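Local coordinates for assembly chaperone of ribosomal protein L4 (Acl4) (Chaetomium thermophilum, PDB 5TQB), which probably acts as a dedicated chaperone that binds newly made ribosomal protein L4 and protects it until it joins the assembling ribosome, at residues Thr187-Ala192 with Arg231-Arg236; Glu206-Ser211 with Val241-Glu246; Arg210-Trp215 with Leu248-Arg253. One frame throughout, in Å; residues are numbered along the deposited sequence.

In the fold
The three contacts tie together four helices of an all-helical, TPR-like array. Interaction 1 joins helices 185-197 and 228-240. Interaction 2 sets helix 201-212 against the turn that opens helix 244-257. Interaction 3 sets the end of helix 201-212 and the loop after it against helix 244-257. The centres of interaction 1 and interaction 2 lie about 9 Å apart. Interaction 1 passes into interaction 2 where Leu234 CD1 meets Leu208 CD2 at 3.6 Å. It passes into interaction 3 where Val235 CG2 meets Val250 CG1 at 3.7 Å. A chain of another protein, presumably the L4 client, packs on Val232, Ser233 and Arg236 near interaction 1.

Interaction 1 of 3, residues Thr187-Ala192 with Arg231-Arg236; sequences TWQTVA and RVSLVR
Gln189 turns a face of its amide to CB and CD1 of Leu234, and the two side chains cross at about a right angle. The amide oxygen OE1 of Gln189 sits 3.6 Å from CD1 of Leu234 and equally near its CB. The amide carbon CD of Gln189 follows at 3.8 Å from CB of Leu234. Gln189 gets there because CG stands anti to the backbone N (chi1 -161°) and the chain runs on extended, straight across the gap between helices 185-197 and 228-240. Its NE2 ends near the backbone of the second helix and lies 3.8 Å from OG of Ser233, too far for a hydrogen bond. The partner of NE2 is instead the carbonyl oxygen of Ser230, one residue before segment 231-236. This bond fixes which way the amide is turned, with the oxygen toward the leucine. An alanine in place of Gln189 is likely to leave the Ser230 carbonyl without this donor and to open a gap beside Leu234. Around the pair, Leu208 of helix 201-212 packs on both Ala192 and Leu234. The backbones come close here, with the CA atoms of Gln189 and Leu234 6.9 Å apart. A buried amide thus does two jobs: it fills space against a leucine and ties its helix to the backbone of helix 228-240 through the bond to Ser230.

Interaction 2 of 3, residues Glu206-Ser211 with Val241-Glu246; sequences EALRRS and VDMEEE
The backbones of Leu208 and Met243 stay well apart, with their CA atoms 9.3 Å from each other, so side chains must bridge the gap. Segment 206-211 is plain helix. Segment 241-246 is a turn that leads into a helix. Val241 is the first residue to leave helix 228-240, and Asp242, with positive phi, is the C-prime residue of a Schellman motif in which Met243 N bonds to the carbonyl of Leu238. Met243 then takes the N-cap position of helix 244-257. It is a selenomethionine, with selenium in place of sulfur.

Leu208 carries the contact. Its CD1 reaches the terminal methyl CE of Met243 at 3.3 Å, a tight approach, and CE also lies 3.6 Å from CB of Leu208. The Met243 chain is straight at chi2 but bends at chi3 (-72°), which turns CE toward the leucine. The same CD1 of Leu208 meets CG2 of Val241 at 3.6 Å, and Val241 and Met243 present neighbouring methyls to one side of it. On the outer side, CD of Arg209 passes 4.4 Å from SE of Met243. The guanidinium of Arg209 stays distant from Glu246: NH1 of Arg209 is 6.3 Å from OE2 of Glu246. Within the first helix, OG of Ser211 donates to the carbonyl oxygen of Leu208 at 2.8 Å.

Leu208 also packs on Leu237 and Leu238 of helix 228-240. A leucine packed against the turn between two antiparallel helices, and against the helices around it, fits the layered packing of a TPR-like alpha-solenoid.

Interaction 3 of 3, residues Arg210-Trp215 with Leu248-Arg253; sequences RSLGLW and LEVTER. With EDO (1,2-ethanediol), chain F.
Val250 faces two side chains of segment 210-215, and these make up the well-packed part of the contact. Its CG2 lies 4.2 Å from CD2 of Leu212 and 4.4 Å from CH2 of Trp215. All three residues are buried, and the contacts are purely apolar. Val250 places CG2 beside its backbone N and CG1 anti to it (chi1 178°). This turns CG2 toward Leu212 and Trp215 and leaves CG1 for Val235 of helix 228-240. The backbones stand back from each other: the CA atoms of Leu212 and Val250 are 9.5 Å apart.

Trp215 comes from the segment that follows helix 201-212. Its CG sits between the backbone N and the carbonyl carbon (chi1 71°), and the six-membered end of the indole reaches in toward helix 244-257. Pro185, Val225 and Pro226 also pack on this ring.

Toward Arg253, which is partly exposed, the contact is less buried and no longer purely apolar. NH1 of Arg253 lies 4.0 Å from CZ3 of Trp215, at the edge of the indole and in its plane. The ring and guanidinium planes are 89° apart, and the cation is not over the ring face, so no cation-pi stack forms. The Arg253 chain bends at chi2 and chi3 to get there, and it also touches Arg231. An apolar side chain of another protein's chain packs on Arg253 as well. Farther along, the carbonyl oxygen of Glu252 receives a weak hydrogen bond, 3.3 Å, from O1 of a 1,2-ethanediol, probably left from the crystallisation liquor.

Helices 201-212 and 244-257 run in roughly the same direction, with the antiparallel helix 228-240 packing against both, as alternate helices do in TPR-like alpha-solenoids.

Interaction 1 of 3, residues Thr187-Ala192 with Arg231-Arg236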
loop_
_atom_site.group_PDB
_atom_site.type_symbol
_atom_site.label_atom_id
_atom_site.label_comp_id
_atom_site.label_asym_id
_atom_site.label_seq_id
_atom_site.Cartn_x
_atom_site.Cartn_y
_atom_site.Cartn_z
ATOM N N THR B 187 1.300 -4.702 -15.425
ATOM C CA THR B 187 1.392 -4.784 -16.869
ATOM C C THR B 187 -0.006 -5.025 -17.439
ATOM O O THR B 187 -0.413 -4.375 -18.400
ATOM C CB THR B 187 2.358 -5.896 -17.307
ATOM O OG1 THR B 187 1.930 -7.148 -16.762
ATOM C CG2 THR B 187 3.767 -5.597 -16.815
ATOM N N TRP B 188 -0.743 -5.944 -16.825
ATOM C CA TRP B 188 -2.071 -6.310 -17.303
ATOM C C TRP B 188 -3.100 -5.252 -16.931
ATOM O O TRP B 188 -4.099 -5.058 -17.627
ATOM C CB TRP B 188 -2.455 -7.682 -16.760
ATOM C CG TRP B 188 -1.555 -8.725 -17.316
ATOM C CD1 TRP B 188 -0.559 -9.384 -16.661
ATOM C CD2 TRP B 188 -1.536 -9.202 -18.665
ATOM N NE1 TRP B 188 0.071 -10.255 -17.516
ATOM C CE2 TRP B 188 -0.510 -10.161 -18.753
ATOM C CE3 TRP B 188 -2.293 -8.915 -19.804
ATOM C CZ2 TRP B 188 -0.225 -10.838 -19.935
ATOM C CZ3 TRP B 188 -2.009 -9.590 -20.977
ATOM C CH2 TRP B 188 -0.985 -10.539 -21.034
ATOM N N GLN B 189 -2.827 -4.556 -15.837
ATOM C CA GLN B 189 -3.613 -3.403 -15.448
ATOM C C GLN B 189 -3.535 -2.353 -16.555
ATOM O O GLN B 189 -4.541 -1.745 -16.935
ATOM C CB GLN B 189 -3.055 -2.848 -14.145
ATOM C CG GLN B 189 -3.996 -1.956 -13.391
ATOM C CD GLN B 189 -3.619 -1.846 -11.931
ATOM O OE1 GLN B 189 -3.564 -2.846 -11.211
ATOM N NE2 GLN B 189 -3.352 -0.626 -11.485
ATOM N N THR B 190 -2.329 -2.166 -17.082
ATOM C CA THR B 190 -2.078 -1.145 -18.089
ATOM C C THR B 190 -2.619 -1.583 -19.441
ATOM O O THR B 190 -3.033 -0.749 -20.245
ATOM C CB THR B 190 -0.573 -0.826 -18.189
ATOM O OG1 THR B 190 -0.104 -0.390 -16.910
ATOM C CG2 THR B 190 -0.297 0.273 -19.207
ATOM N N VAL B 191 -2.613 -2.888 -19.689
ATOM C CA VAL B 191 -3.212 -3.430 -20.898
ATOM C C VAL B 191 -4.702 -3.090 -20.883
ATOM O O VAL B 191 -5.262 -2.667 -21.893
ATOM C CB VAL B 191 -2.985 -4.959 -21.002
ATOM C CG1 VAL B 191 -3.922 -5.598 -22.027
ATOM C CG2 VAL B 191 -1.539 -5.260 -21.368
ATOM N N ALA B 192 -5.333 -3.254 -19.725
ATOM C CA ALA B 192 -6.757 -2.973 -19.586
ATOM C C ALA B 192 -7.045 -1.493 -19.822
ATOM O O ALA B 192 -8.022 -1.140 -20.487
ATOM C CB ALA B 192 -7.243 -3.390 -18.212
ATOM N N ARG B 231 -3.107 0.519 -6.736
ATOM C CA ARG B 231 -4.380 -0.159 -6.493
ATOM C C ARG B 231 -5.551 0.815 -6.524
ATOM O O ARG B 231 -6.693 0.411 -6.719
ATOM C CB ARG B 231 -4.351 -0.917 -5.165
ATOM C CG ARG B 231 -3.886 -2.367 -5.304
ATOM C CD ARG B 231 -2.975 -2.779 -4.172
ATOM N NE ARG B 231 -3.696 -2.911 -2.918
ATOM C CZ ARG B 231 -3.152 -2.760 -1.715
ATOM N NH1 ARG B 231 -1.868 -2.460 -1.579
ATOM N NH2 ARG B 231 -3.908 -2.905 -0.639
ATOM N N VAL B 232 -5.269 2.097 -6.331
ATOM C CA VAL B 232 -6.289 3.119 -6.487
ATOM C C VAL B 232 -6.673 3.180 -7.963
ATOM O O VAL B 232 -7.855 3.143 -8.307
ATOM C CB VAL B 232 -5.798 4.498 -6.002
ATOM C CG1 VAL B 232 -6.836 5.585 -6.300
ATOM C CG2 VAL B 232 -5.495 4.455 -4.516
ATOM N N SER B 233 -5.664 3.257 -8.826
ATOM C CA SER B 233 -5.874 3.262 -10.267
ATOM C C SER B 233 -6.665 2.033 -10.686
ATOM O O SER B 233 -7.541 2.103 -11.560
ATOM C CB SER B 233 -4.528 3.297 -10.990
ATOM O OG SER B 233 -4.644 2.888 -12.341
ATOM N N LEU B 234 -6.362 0.907 -10.048
ATOM C CA LEU B 234 -7.053 -0.341 -10.341
ATOM C C LEU B 234 -8.554 -0.218 -10.080
ATOM O O LEU B 234 -9.364 -0.627 -10.907
ATOM C CB LEU B 234 -6.469 -1.480 -9.507
ATOM C CG LEU B 234 -7.191 -2.821 -9.616
ATOM C CD1 LEU B 234 -7.092 -3.367 -11.036
ATOM C CD2 LEU B 234 -6.627 -3.797 -8.611
ATOM N N VAL B 235 -8.920 0.350 -8.934
ATOM C CA VAL B 235 -10.327 0.490 -8.572
ATOM C C VAL B 235 -11.096 1.300 -9.616
ATOM O O VAL B 235 -12.249 0.988 -9.917
ATOM C CB VAL B 235 -10.491 1.140 -7.187
ATOM C CG1 VAL B 235 -11.941 1.485 -6.908
ATOM C CG2 VAL B 235 -9.983 0.203 -6.108
ATOM N N ARG B 236 -10.458 2.339 -10.152
ATOM C CA ARG B 236 -11.079 3.186 -11.164
ATOM C C ARG B 236 -11.331 2.368 -12.429
ATOM O O ARG B 236 -12.386 2.485 -13.054
ATOM C CB ARG B 236 -10.197 4.400 -11.474
ATOM C CG ARG B 236 -10.118 5.428 -10.345
ATOM C CD ARG B 236 -8.968 6.427 -10.545
ATOM N NE ARG B 236 -9.113 7.238 -11.760
ATOM C CZ ARG B 236 -9.551 8.500 -11.800
ATOM N NH1 ARG B 236 -9.901 9.139 -10.691
ATOM N NH2 ARG B 236 -9.636 9.135 -12.965
#

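Interaction 2 of 3, residues Glu206-Ser211 with Val241-Glu246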
loop_
_atom_site.group_PDB
_atom_site.type_symbol
_atom_site.label_atom_id
_atom_site.label_comp_id
_atom_site.label_asym_id
_atom_site.label_seq_id
_atom_site.Cartn_x
_atom_site.Cartn_y
_atom_site.Cartn_z
ATOM N N GLU B 206 -11.010 -9.079 -19.112
ATOM C CA GLU B 206 -10.131 -10.239 -19.176
ATOM C C GLU B 206 -8.753 -9.917 -18.598
ATOM O O GLU B 206 -8.190 -10.703 -17.831
ATOM C CB GLU B 206 -9.991 -10.689 -20.629
ATOM C CG GLU B 206 -9.240 -11.993 -20.828
ATOM C CD GLU B 206 -9.083 -12.350 -22.297
ATOM O OE1 GLU B 206 -9.180 -13.549 -22.637
ATOM O OE2 GLU B 206 -8.864 -11.427 -23.114
ATOM N N ALA B 207 -8.225 -8.752 -18.960
ATOM C CA ALA B 207 -6.911 -8.319 -18.501
ATOM C C ALA B 207 -6.907 -8.046 -17.002
ATOM O O ALA B 207 -5.977 -8.437 -16.297
ATOM C CB ALA B 207 -6.473 -7.078 -19.259
ATOM N N LEU B 208 -7.945 -7.372 -16.519
ATOM C CA LEU B 208 -8.031 -7.018 -15.107
ATOM C C LEU B 208 -8.201 -8.252 -14.224
ATOM O O LEU B 208 -7.628 -8.334 -13.136
ATOM C CB LEU B 208 -9.194 -6.055 -14.883
ATOM C CG LEU B 208 -8.965 -4.604 -15.314
ATOM C CD1 LEU B 208 -10.263 -3.816 -15.233
ATOM C CD2 LEU B 208 -7.889 -3.929 -14.477
ATOM N N ARG B 209 -8.991 -9.208 -14.698
ATOM C CA ARG B 209 -9.191 -10.468 -13.994
ATOM C C ARG B 209 -7.864 -11.210 -13.878
ATOM O O ARG B 209 -7.622 -11.930 -12.907
ATOM C CB ARG B 209 -10.208 -11.331 -14.746
ATOM C CG ARG B 209 -11.384 -11.831 -13.913
ATOM C CD ARG B 209 -12.702 -11.700 -14.675
ATOM N NE ARG B 209 -12.587 -12.148 -16.062
ATOM C CZ ARG B 209 -13.410 -11.788 -17.046
ATOM N NH1 ARG B 209 -14.426 -10.964 -16.812
ATOM N NH2 ARG B 209 -13.212 -12.249 -18.272
ATOM N N ARG B 210 -6.999 -11.022 -14.870
ATOM C CA ARG B 210 -5.692 -11.665 -14.870
ATOM C C ARG B 210 -4.736 -11.010 -13.878
ATOM O O ARG B 210 -3.998 -11.700 -13.177
ATOM C CB ARG B 210 -5.079 -11.642 -16.267
ATOM C CG ARG B 210 -3.661 -12.162 -16.292
ATOM C CD ARG B 210 -3.264 -12.635 -17.661
ATOM N NE ARG B 210 -1.928 -13.214 -17.648
ATOM C CZ ARG B 210 -1.326 -13.728 -18.712
ATOM N NH1 ARG B 210 -1.941 -13.739 -19.886
ATOM N NH2 ARG B 210 -0.104 -14.231 -18.600
ATOM N N SER B 211 -4.747 -9.681 -13.826
ATOM C CA SER B 211 -3.883 -8.951 -12.910
ATOM C C SER B 211 -4.243 -9.266 -11.466
ATOM O O SER B 211 -3.367 -9.393 -10.617
ATOM C CB SER B 211 -3.992 -7.446 -13.146
ATOM O OG SER B 211 -5.261 -6.960 -12.751
ATOM N N VAL B 241 -15.301 -0.735 -15.994
ATOM C CA VAL B 241 -15.747 -1.880 -16.791
ATOM C C VAL B 241 -16.668 -2.828 -16.015
ATOM O O VAL B 241 -16.717 -4.028 -16.298
ATOM C CB VAL B 241 -14.548 -2.668 -17.358
ATOM C CG1 VAL B 241 -13.689 -1.766 -18.238
ATOM C CG2 VAL B 241 -13.722 -3.253 -16.239
ATOM N N ASP B 242 -17.382 -2.282 -15.034
ATOM C CA ASP B 242 -18.497 -2.974 -14.376
ATOM C C ASP B 242 -18.100 -4.209 -13.567
ATOM O O ASP B 242 -18.820 -5.208 -13.565
ATOM C CB ASP B 242 -19.564 -3.365 -15.404
ATOM C CG ASP B 242 -20.063 -2.179 -16.207
ATOM O OD1 ASP B 242 -20.940 -1.447 -15.696
ATOM O OD2 ASP B 242 -19.578 -1.978 -17.344
HETATM N N MSE B 243 -16.958 -4.134 -12.886
HETATM C CA MSE B 243 -16.547 -5.176 -11.952
HETATM C C MSE B 243 -16.532 -4.601 -10.535
HETATM O O MSE B 243 -15.506 -4.606 -9.845
HETATM C CB MSE B 243 -15.176 -5.736 -12.337
HETATM C CG MSE B 243 -15.229 -6.781 -13.445
HETATM SE SE MSE B 243 -13.458 -7.470 -13.905
HETATM C CE MSE B 243 -12.815 -5.896 -14.787
ATOM N N GLU B 244 -17.687 -4.095 -10.116
ATOM C CA GLU B 244 -17.818 -3.443 -8.822
ATOM C C GLU B 244 -17.601 -4.433 -7.680
ATOM O O GLU B 244 -17.046 -4.078 -6.641
ATOM C CB GLU B 244 -19.193 -2.782 -8.686
ATOM C CG GLU B 244 -19.455 -1.675 -9.701
ATOM C CD GLU B 244 -20.100 -2.170 -10.998
ATOM O OE1 GLU B 244 -20.151 -3.398 -11.235
ATOM O OE2 GLU B 244 -20.562 -1.314 -11.784
ATOM N N GLU B 245 -18.037 -5.673 -7.883
ATOM C CA GLU B 245 -17.878 -6.716 -6.879
ATOM C C GLU B 245 -16.404 -6.885 -6.521
ATOM O O GLU B 245 -16.052 -7.000 -5.350
ATOM C CB GLU B 245 -18.456 -8.041 -7.381
ATOM C CG GLU B 245 -19.933 -7.981 -7.769
ATOM C CD GLU B 245 -20.160 -7.631 -9.236
ATOM O OE1 GLU B 245 -21.303 -7.800 -9.716
ATOM O OE2 GLU B 245 -19.201 -7.189 -9.909
ATOM N N GLU B 246 -15.544 -6.882 -7.534
ATOM C CA GLU B 246 -14.109 -6.966 -7.307
ATOM C C GLU B 246 -13.592 -5.673 -6.686
ATOM O O GLU B 246 -12.710 -5.701 -5.829
ATOM C CB GLU B 246 -13.363 -7.253 -8.613
ATOM C CG GLU B 246 -13.569 -8.660 -9.170
ATOM C CD GLU B 246 -14.876 -8.817 -9.935
ATOM O OE1 GLU B 246 -15.729 -7.909 -9.858
ATOM O OE2 GLU B 246 -15.046 -9.852 -10.618
#

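Interaction 3 of 3, residues Arg210-Trp215 with Leu248-Arg253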
loop_
_atom_site.group_PDB
_atom_site.type_symbol
_atom_site.label_atom_id
_atom_site.label_comp_id
_atom_site.label_asym_id
_atom_site.label_seq_id
_atom_site.Cartn_x
_atom_site.Cartn_y
_atom_site.Cartn_z
ATOM N N ARG B 210 -6.999 -11.022 -14.870
ATOM C CA ARG B 210 -5.692 -11.665 -14.870
ATOM C C ARG B 210 -4.736 -11.010 -13.878
ATOM O O ARG B 210 -3.998 -11.700 -13.177
ATOM C CB ARG B 210 -5.079 -11.642 -16.267
ATOM C CG ARG B 210 -3.661 -12.162 -16.292
ATOM C CD ARG B 210 -3.264 -12.635 -17.661
ATOM N NE ARG B 210 -1.928 -13.214 -17.648
ATOM C CZ ARG B 210 -1.326 -13.728 -18.712
ATOM N NH1 ARG B 210 -1.941 -13.739 -19.886
ATOM N NH2 ARG B 210 -0.104 -14.231 -18.600
ATOM N N SER B 211 -4.747 -9.681 -13.826
ATOM C CA SER B 211 -3.883 -8.951 -12.910
ATOM C C SER B 211 -4.243 -9.266 -11.466
ATOM O O SER B 211 -3.367 -9.393 -10.617
ATOM C CB SER B 211 -3.992 -7.446 -13.146
ATOM O OG SER B 211 -5.261 -6.960 -12.751
ATOM N N LEU B 212 -5.537 -9.386 -11.191
ATOM C CA LEU B 212 -6.007 -9.694 -9.847
ATOM C C LEU B 212 -5.577 -11.093 -9.420
ATOM O O LEU B 212 -5.219 -11.315 -8.267
ATOM C CB LEU B 212 -7.529 -9.580 -9.783
ATOM C CG LEU B 212 -8.088 -8.158 -9.822
ATOM C CD1 LEU B 212 -9.577 -8.176 -10.132
ATOM C CD2 LEU B 212 -7.831 -7.458 -8.504
ATOM N N GLY B 213 -5.604 -12.033 -10.358
ATOM C CA GLY B 213 -5.253 -13.410 -10.065
ATOM C C GLY B 213 -3.792 -13.593 -9.697
ATOM O O GLY B 213 -3.380 -14.684 -9.305
ATOM N N LEU B 214 -3.013 -12.523 -9.815
ATOM C CA LEU B 214 -1.585 -12.571 -9.532
ATOM C C LEU B 214 -1.234 -12.066 -8.136
ATOM O O LEU B 214 -0.071 -12.136 -7.741
ATOM C CB LEU B 214 -0.813 -11.758 -10.577
ATOM C CG LEU B 214 -0.849 -12.308 -12.005
ATOM C CD1 LEU B 214 -0.336 -11.275 -12.980
ATOM C CD2 LEU B 214 -0.038 -13.588 -12.129
ATOM N N TRP B 215 -2.214 -11.561 -7.385
ATOM C CA TRP B 215 -1.913 -11.001 -6.064
ATOM C C TRP B 215 -3.020 -11.096 -5.006
ATOM O O TRP B 215 -2.722 -11.061 -3.812
ATOM C CB TRP B 215 -1.456 -9.542 -6.195
ATOM C CG TRP B 215 -2.544 -8.582 -6.582
ATOM C CD1 TRP B 215 -2.902 -8.220 -7.846
ATOM C CD2 TRP B 215 -3.407 -7.854 -5.696
ATOM N NE1 TRP B 215 -3.934 -7.314 -7.806
ATOM C CE2 TRP B 215 -4.265 -7.074 -6.499
ATOM C CE3 TRP B 215 -3.539 -7.788 -4.303
ATOM C CZ2 TRP B 215 -5.242 -6.237 -5.960
ATOM C CZ3 TRP B 215 -4.510 -6.955 -3.767
ATOM C CH2 TRP B 215 -5.349 -6.191 -4.596
ATOM N N LEU B 248 -15.118 -3.755 -4.667
ATOM C CA LEU B 248 -15.520 -3.735 -3.261
ATOM C C LEU B 248 -14.467 -4.388 -2.363
ATOM O O LEU B 248 -14.131 -3.862 -1.297
ATOM C CB LEU B 248 -16.859 -4.452 -3.077
ATOM C CG LEU B 248 -18.095 -3.571 -2.880
ATOM C CD1 LEU B 248 -18.415 -2.777 -4.135
ATOM C CD2 LEU B 248 -19.289 -4.419 -2.467
ATOM N N GLU B 249 -13.956 -5.536 -2.798
ATOM C CA GLU B 249 -12.928 -6.257 -2.056
ATOM C C GLU B 249 -11.624 -5.465 -2.016
ATOM O O GLU B 249 -10.996 -5.342 -0.960
ATOM C CB GLU B 249 -12.696 -7.634 -2.679
ATOM C CG GLU B 249 -13.914 -8.547 -2.591
ATOM C CD GLU B 249 -13.736 -9.858 -3.339
ATOM O OE1 GLU B 249 -12.913 -9.908 -4.281
ATOM O OE2 GLU B 249 -14.423 -10.842 -2.984
ATOM N N VAL B 250 -11.228 -4.912 -3.159
ATOM C CA VAL B 250 -10.006 -4.117 -3.235
ATOM C C VAL B 250 -10.098 -2.860 -2.362
ATOM O O VAL B 250 -9.135 -2.519 -1.673
ATOM C CB VAL B 250 -9.661 -3.733 -4.692
ATOM C CG1 VAL B 250 -8.409 -2.857 -4.750
ATOM C CG2 VAL B 250 -9.456 -4.982 -5.533
ATOM N N THR B 251 -11.245 -2.181 -2.376
ATOM C CA THR B 251 -11.403 -0.961 -1.576
ATOM C C THR B 251 -11.439 -1.251 -0.074
ATOM O O THR B 251 -11.047 -0.407 0.732
ATOM C CB THR B 251 -12.673 -0.143 -1.958
ATOM O OG1 THR B 251 -13.839 -0.975 -1.896
ATOM C CG2 THR B 251 -12.538 0.451 -3.346
ATOM N N GLU B 252 -11.908 -2.436 0.303
ATOM C CA GLU B 252 -11.970 -2.794 1.713
ATOM C C GLU B 252 -10.570 -3.078 2.266
ATOM O O GLU B 252 -10.249 -2.664 3.380
ATOM C CB GLU B 252 -12.900 -3.986 1.937
ATOM C CG GLU B 252 -13.232 -4.199 3.407
ATOM C CD GLU B 252 -14.478 -5.036 3.634
ATOM O OE1 GLU B 252 -15.439 -4.916 2.840
ATOM O OE2 GLU B 252 -14.498 -5.809 4.617
ATOM N N ARG B 253 -9.741 -3.768 1.485
ATOM C CA ARG B 253 -8.342 -3.991 1.850
ATOM C C ARG B 253 -7.607 -2.661 1.973
ATOM O O ARG B 253 -6.848 -2.449 2.916
ATOM C CB ARG B 253 -7.647 -4.868 0.802
ATOM C CG ARG B 253 -6.121 -5.028 0.967
ATOM C CD ARG B 253 -5.755 -6.166 1.906
ATOM N NE ARG B 253 -5.980 -7.473 1.292
ATOM C CZ ARG B 253 -5.129 -8.076 0.465
ATOM N NH1 ARG B 253 -3.979 -7.497 0.136
ATOM N NH2 ARG B 253 -5.431 -9.265 -0.042
HETATM C C1 EDO F . -11.364 -1.659 6.753
HETATM O O1 EDO F . -11.845 -2.903 6.293
HETATM C C2 EDO F . -10.890 -1.790 8.184
HETATM O O2 EDO F . -10.431 -0.538 8.653
#